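Local coordinates for putative signal recognition particle protein (Chaetomium thermophilum, PDB 5CK4) that binds guanine nucleotides as the Arf-like GTPase (beta) subunit of the signal recognition particle receptor, probably in protein targeting to the endoplasmic reticulum, at residues A[22-27]-A[111-116]; A[167-172]-A[214-219]. All coordinates share one frame; numbering follows the deposited sequence.

Overall arrangement
Contacts 1 and 2 belong to one P-loop GTPase sheet, in which strands 112-115, 21-25, 159-170 and 214-219 lie side by side and parallel. Their centres are 12 Å apart. The inner strands of the two pairs join directly: Leu-168 N probably hydrogen-bonds Ile-25 O at 2.8 Å, and Ile-25 CG2 packs on Phe-167 CD2 at 3.8 Å. All four strands run toward the GDP pocket. In contact 1, 22-27 leads into the P-loop, Pro-27 touches the nucleotide, and the side chain of Asp-115 comes to about 5 Å from it, nearest atoms. Contact 2 ends at the base, where Asn-219 OD1 lies 3.1 Å from GDP O6.

Contact 1: residues A[22-27]-A[111-116]; sequences VLLIGP and FLLIDT
Val-22 meets Phe-111 at the start of the pairing, its CG2 methyl set obliquely against the ring 3.4 Å from CD1, a tight fit. From there strands 22-25 and 112-115 run parallel with a 32° twist. Val-22 is bonded to this strand through both backbone polar atoms, its N giving a hydrogen bond to Leu-112 O (2.8 Å) and its O taking one from Ile-114 N (2.8 Å). On the same face of the sheet as Val-22, Leu-24 lays its CB against the CD1 methyl of Leu-113 (3.8 Å), and helix 32-40 covers this face through Leu-35 and Phe-39. The strand pair closes at Thr-116. Its OG1 sits between the backbone N and the carbonyl carbon (chi1 60°) and gives a 2.7 Å hydrogen bond to Leu-24 O, which Thr-116 N also approaches in a weak bond of 3.2 Å. The same hydroxyl accepts from a water, 2.7 Å from OG1, that in turn accepts from Gly-26 N, while the CG2 methyl turns to Leu-23 CD2 (3.7 Å). A valine here would probably leave Leu-24 O with just the weak amide bond from this residue and the water without one of its mates. The threonine hydroxyl thus carries the pairing past the regular strand and, through the water, links the start of the P-loop to the Asp-Thr-Pro-Gly segment typical of the switch II region of GTPases.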
loop_
_atom_site.group_PDB
_atom_site.type_symbol
_atom_site.label_atom_id
_atom_site.label_comp_id
_atom_site.label_asym_id
_atom_site.label_seq_id
_atom_site.Cartn_x
_atom_site.Cartn_y
_atom_site.Cartn_z
ATOM N N VAL A 22 8.493 -1.664 -6.185
ATOM C CA VAL A 22 7.460 -1.122 -5.311
ATOM C C VAL A 22 6.104 -1.630 -5.804
ATOM O O VAL A 22 5.700 -1.341 -6.935
ATOM C CB VAL A 22 7.512 0.422 -5.299
ATOM C CG1 VAL A 22 6.366 1.013 -4.483
ATOM C CG2 VAL A 22 8.891 0.906 -4.769
ATOM N N LEU A 23 5.410 -2.410 -4.976
ATOM C CA LEU A 23 4.077 -2.890 -5.346
ATOM C C LEU A 23 3.035 -1.789 -5.238
ATOM O O LEU A 23 2.883 -1.145 -4.197
ATOM C CB LEU A 23 3.630 -4.081 -4.480
ATOM C CG LEU A 23 4.147 -5.473 -4.854
ATOM C CD1 LEU A 23 3.676 -6.496 -3.834
ATOM C CD2 LEU A 23 3.700 -5.871 -6.260
ATOM N N LEU A 24 2.298 -1.594 -6.320
ATOM C CA LEU A 24 1.205 -0.641 -6.334
ATOM C C LEU A 24 -0.102 -1.433 -6.162
ATOM O O LEU A 24 -0.490 -2.203 -7.041
ATOM C CB LEU A 24 1.237 0.141 -7.651
ATOM C CG LEU A 24 0.128 1.180 -7.865
ATOM C CD1 LEU A 24 0.126 2.190 -6.734
ATOM C CD2 LEU A 24 0.291 1.866 -9.224
ATOM N N ILE A 25 -0.756 -1.250 -5.018
ATOM C CA ILE A 25 -1.892 -2.065 -4.590
ATOM C C ILE A 25 -3.089 -1.145 -4.337
ATOM O O ILE A 25 -2.909 -0.019 -3.894
ATOM C CB ILE A 25 -1.557 -2.756 -3.243
ATOM C CG1 ILE A 25 -0.391 -3.727 -3.402
ATOM C CG2 ILE A 25 -2.750 -3.512 -2.670
ATOM C CD1 ILE A 25 -0.016 -4.422 -2.082
ATOM N N GLY A 26 -4.305 -1.618 -4.599
ATOM C CA GLY A 26 -5.491 -0.859 -4.224
ATOM C C GLY A 26 -6.725 -1.319 -4.969
ATOM O O GLY A 26 -6.617 -2.071 -5.940
ATOM N N PRO A 27 -7.908 -0.867 -4.525
ATOM C CA PRO A 27 -9.137 -1.292 -5.201
ATOM C C PRO A 27 -9.202 -0.717 -6.609
ATOM O O PRO A 27 -8.547 0.286 -6.900
ATOM C CB PRO A 27 -10.246 -0.686 -4.338
ATOM C CG PRO A 27 -9.610 0.495 -3.666
ATOM C CD PRO A 27 -8.163 0.121 -3.458
ATOM N N PHE A 111 13.639 2.808 -9.170
ATOM C CA PHE A 111 12.796 1.690 -8.769
ATOM C C PHE A 111 11.721 1.387 -9.804
ATOM O O PHE A 111 11.396 2.222 -10.644
ATOM C CB PHE A 111 12.192 1.887 -7.367
ATOM C CG PHE A 111 11.121 2.949 -7.285
ATOM C CD1 PHE A 111 9.790 2.632 -7.514
ATOM C CD2 PHE A 111 11.442 4.256 -6.937
ATOM C CE1 PHE A 111 8.794 3.598 -7.417
ATOM C CE2 PHE A 111 10.457 5.230 -6.840
ATOM C CZ PHE A 111 9.130 4.898 -7.084
ATOM N N LEU A 112 11.196 0.170 -9.740
ATOM C CA LEU A 112 10.139 -0.259 -10.633
ATOM C C LEU A 112 8.816 -0.168 -9.900
ATOM O O LEU A 112 8.702 -0.612 -8.762
ATOM C CB LEU A 112 10.370 -1.703 -11.088
ATOM C CG LEU A 112 11.680 -2.010 -11.815
ATOM C CD1 LEU A 112 11.798 -3.499 -12.094
ATOM C CD2 LEU A 112 11.773 -1.213 -13.103
ATOM N N LEU A 113 7.820 0.406 -10.558
ATOM C CA LEU A 113 6.483 0.472 -10.000
ATOM C C LEU A 113 5.630 -0.655 -10.585
ATOM O O LEU A 113 5.384 -0.697 -11.795
ATOM C CB LEU A 113 5.870 1.841 -10.288
ATOM C CG LEU A 113 4.501 2.136 -9.685
ATOM C CD1 LEU A 113 4.537 2.022 -8.156
ATOM C CD2 LEU A 113 3.998 3.498 -10.133
ATOM N N ILE A 114 5.196 -1.571 -9.722
ATOM C CA ILE A 114 4.508 -2.790 -10.154
ATOM C C ILE A 114 3.001 -2.751 -9.902
ATOM O O ILE A 114 2.537 -2.933 -8.774
ATOM C CB ILE A 114 5.084 -4.046 -9.459
ATOM C CG1 ILE A 114 6.611 -4.063 -9.553
ATOM C CG2 ILE A 114 4.458 -5.321 -10.033
ATOM C CD1 ILE A 114 7.156 -3.845 -10.954
ATOM N N ASP A 115 2.249 -2.517 -10.972
ATOM C CA ASP A 115 0.794 -2.455 -10.923
ATOM C C ASP A 115 0.248 -3.853 -10.611
ATOM O O ASP A 115 0.778 -4.835 -11.100
ATOM C CB ASP A 115 0.276 -1.970 -12.281
ATOM C CG ASP A 115 -1.187 -1.606 -12.258
ATOM O OD1 ASP A 115 -1.759 -1.469 -11.157
ATOM O OD2 ASP A 115 -1.762 -1.441 -13.349
ATOM N N THR A 116 -0.778 -3.935 -9.768
ATOM C CA THR A 116 -1.430 -5.208 -9.438
ATOM C C THR A 116 -2.935 -5.054 -9.633
ATOM O O THR A 116 -3.455 -3.937 -9.574
ATOM C CB THR A 116 -1.160 -5.643 -7.982
ATOM O OG1 THR A 116 -1.654 -4.640 -7.082
ATOM C CG2 THR A 116 0.321 -5.840 -7.749
HETATM O O HOH W 1 -4.169 -4.450 -6.018
#

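Contact 2: residues A[167-172]-A[214-219]; sequences FLLDAA and VLIAAN. With GDP (guanosine-5'-diphosphate), chain C.
Phe-167 N hydrogen-bonds Leu-215 O across the strands at 2.8 Å, and Phe-167 O accepts in turn from Ala-217 N at 2.9 Å. On one face, Leu-168 reaches across with CG anti to its backbone N (chi1 -164°), which brings CD1 to 3.6 Å from Ala-217 CB and 3.7 Å from Asn-219 CB. On the other, the CD2 methyl of Leu-169 meets Ile-216 CG2 at 3.9 Å, with Tyr-181 of helix 180-201 packed on the same leucine. These parallel strands end at the base-recognition site of the GTPase fold, for Asn-219 opens the Asn-Lys-x-Asp motif that Lys-220 and Asp-222 complete. Asn-219 ND2 hydrogen-bonds Ala-30 O of the P-loop, which holds the amide group in place while ND2 lies 3.2 Å from GDP N7. The backbone of Asn-219 is fixed as well, its O accepting from Ala-171 N at 3.0 Å. At the end of strand 167-170, Asp-170 OD1 accepts from Ala-172 N at 2.9 Å in an Asx turn and also from Ala-173 N, and OD2 forms a salt bridge with Lys-220.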
loop_
_atom_site.group_PDB
_atom_site.type_symbol
_atom_site.label_atom_id
_atom_site.label_comp_id
_atom_site.label_asym_id
_atom_site.label_seq_id
_atom_site.Cartn_x
_atom_site.Cartn_y
_atom_site.Cartn_z
ATOM N N PHE A 167 -0.195 1.813 -1.283
ATOM C CA PHE A 167 -1.608 1.432 -1.290
ATOM C C PHE A 167 -2.428 2.647 -1.727
ATOM O O PHE A 167 -2.574 3.612 -0.962
ATOM C CB PHE A 167 -2.055 0.961 0.092
ATOM C CG PHE A 167 -3.476 0.447 0.124
ATOM C CD1 PHE A 167 -4.548 1.319 0.309
ATOM C CD2 PHE A 167 -3.742 -0.907 -0.066
ATOM C CE1 PHE A 167 -5.854 0.842 0.322
ATOM C CE2 PHE A 167 -5.045 -1.388 -0.043
ATOM C CZ PHE A 167 -6.096 -0.518 0.150
ATOM N N LEU A 168 -2.954 2.601 -2.952
ATOM C CA LEU A 168 -3.664 3.743 -3.533
ATOM C C LEU A 168 -5.167 3.601 -3.328
ATOM O O LEU A 168 -5.721 2.531 -3.525
ATOM C CB LEU A 168 -3.375 3.838 -5.023
ATOM C CG LEU A 168 -3.666 5.119 -5.822
ATOM C CD1 LEU A 168 -2.706 6.243 -5.434
ATOM C CD2 LEU A 168 -3.535 4.824 -7.301
ATOM N N LEU A 169 -5.818 4.697 -2.943
ATOM C CA LEU A 169 -7.271 4.730 -2.802
ATOM C C LEU A 169 -7.819 6.036 -3.382
ATOM O O LEU A 169 -7.086 7.027 -3.521
ATOM C CB LEU A 169 -7.700 4.561 -1.329
ATOM C CG LEU A 169 -7.174 5.607 -0.311
ATOM C CD1 LEU A 169 -8.079 6.867 -0.256
ATOM C CD2 LEU A 169 -7.050 4.985 1.068
ATOM N N ASP A 170 -9.113 6.023 -3.691
ATOM C CA ASP A 170 -9.829 7.192 -4.186
ATOM C C ASP A 170 -10.336 7.997 -2.988
ATOM O O ASP A 170 -11.291 7.592 -2.329
ATOM C CB ASP A 170 -10.994 6.710 -5.073
ATOM C CG ASP A 170 -11.763 7.844 -5.716
ATOM O OD1 ASP A 170 -11.666 8.997 -5.248
ATOM O OD2 ASP A 170 -12.488 7.575 -6.698
ATOM N N ALA A 171 -9.695 9.131 -2.694
ATOM C CA ALA A 171 -10.084 9.916 -1.526
ATOM C C ALA A 171 -11.454 10.569 -1.685
ATOM O O ALA A 171 -12.065 10.976 -0.691
ATOM C CB ALA A 171 -9.015 10.981 -1.167
ATOM N N ALA A 172 -11.931 10.678 -2.925
ATOM C CA ALA A 172 -13.252 11.243 -3.164
ATOM C C ALA A 172 -14.352 10.208 -2.909
ATOM O O ALA A 172 -15.397 10.530 -2.344
ATOM C CB ALA A 172 -13.365 11.818 -4.571
ATOM N N VAL A 214 5.012 1.220 3.946
ATOM C CA VAL A 214 3.755 1.278 3.207
ATOM C C VAL A 214 3.291 2.726 3.143
ATOM O O VAL A 214 3.079 3.366 4.180
ATOM C CB VAL A 214 2.644 0.428 3.879
ATOM C CG1 VAL A 214 1.321 0.559 3.125
ATOM C CG2 VAL A 214 3.050 -1.036 3.931
ATOM N N LEU A 215 3.155 3.236 1.926
ATOM C CA LEU A 215 2.632 4.573 1.723
ATOM C C LEU A 215 1.165 4.421 1.383
ATOM O O LEU A 215 0.824 3.783 0.384
ATOM C CB LEU A 215 3.361 5.266 0.564
ATOM C CG LEU A 215 2.825 6.652 0.204
ATOM C CD1 LEU A 215 3.013 7.629 1.363
ATOM C CD2 LEU A 215 3.526 7.174 -1.047
ATOM N N ILE A 216 0.295 4.984 2.210
ATOM C CA ILE A 216 -1.115 5.030 1.852
ATOM C C ILE A 216 -1.356 6.321 1.073
ATOM O O ILE A 216 -1.363 7.417 1.633
ATOM C CB ILE A 216 -2.034 4.919 3.078
ATOM C CG1 ILE A 216 -1.790 3.579 3.776
ATOM C CG2 ILE A 216 -3.508 5.040 2.635
ATOM C CD1 ILE A 216 -2.420 3.448 5.142
ATOM N N ALA A 217 -1.509 6.172 -0.236
ATOM C CA ALA A 217 -1.601 7.313 -1.137
ATOM C C ALA A 217 -3.068 7.685 -1.366
ATOM O O ALA A 217 -3.817 6.968 -2.049
ATOM C CB ALA A 217 -0.891 6.992 -2.451
ATOM N N ALA A 218 -3.482 8.791 -0.750
ATOM C CA ALA A 218 -4.867 9.236 -0.843
ATOM C C ALA A 218 -5.037 10.090 -2.095
ATOM O O ALA A 218 -4.844 11.312 -2.047
ATOM C CB ALA A 218 -5.266 10.013 0.433
ATOM N N ASN A 219 -5.385 9.424 -3.200
ATOM C CA ASN A 219 -5.424 9.992 -4.546
ATOM C C ASN A 219 -6.670 10.847 -4.825
ATOM O O ASN A 219 -7.645 10.800 -4.073
ATOM C CB ASN A 219 -5.353 8.859 -5.589
ATOM C CG ASN A 219 -5.013 9.359 -6.986
ATOM O OD1 ASN A 219 -4.354 10.386 -7.140
ATOM N ND2 ASN A 219 -5.462 8.632 -8.011
HETATM P PB GDP C . -7.291 1.662 -11.601
HETATM O O1B GDP C . -6.165 1.164 -12.461
HETATM O O2B GDP C . -6.855 1.661 -10.144
HETATM O O3B GDP C . -8.537 0.812 -11.703
HETATM O O3A GDP C . -7.688 3.176 -11.949
HETATM P PA GDP C . -7.510 3.946 -13.359
HETATM O O1A GDP C . -6.071 4.263 -13.614
HETATM O O2A GDP C . -8.168 3.213 -14.500
HETATM O "O5'" GDP C . -8.305 5.261 -12.931
HETATM C "C5'" GDP C . -9.692 5.188 -12.642
HETATM C "C4'" GDP C . -10.311 6.520 -13.030
HETATM O "O4'" GDP C . -9.883 7.527 -12.111
HETATM C "C3'" GDP C . -9.870 6.979 -14.414
HETATM O "O3'" GDP C . -10.980 7.657 -15.004
HETATM C "C2'" GDP C . -8.781 7.997 -14.135
HETATM O "O2'" GDP C . -8.688 9.005 -15.140
HETATM C "C1'" GDP C . -9.268 8.600 -12.836
HETATM N N9 GDP C . -8.172 9.184 -12.035
HETATM C C8 GDP C . -6.981 8.628 -11.732
HETATM N N7 GDP C . -6.252 9.471 -10.947
HETATM C C5 GDP C . -7.004 10.561 -10.731
HETATM C C6 GDP C . -6.841 11.830 -10.008
HETATM O O6 GDP C . -5.786 12.052 -9.369
HETATM N N1 GDP C . -7.872 12.696 -10.030
HETATM C C2 GDP C . -9.014 12.461 -10.712
HETATM N N2 GDP C . -10.003 13.388 -10.702
HETATM N N3 GDP C . -9.227 11.318 -11.407
HETATM C C4 GDP C . -8.266 10.364 -11.450
#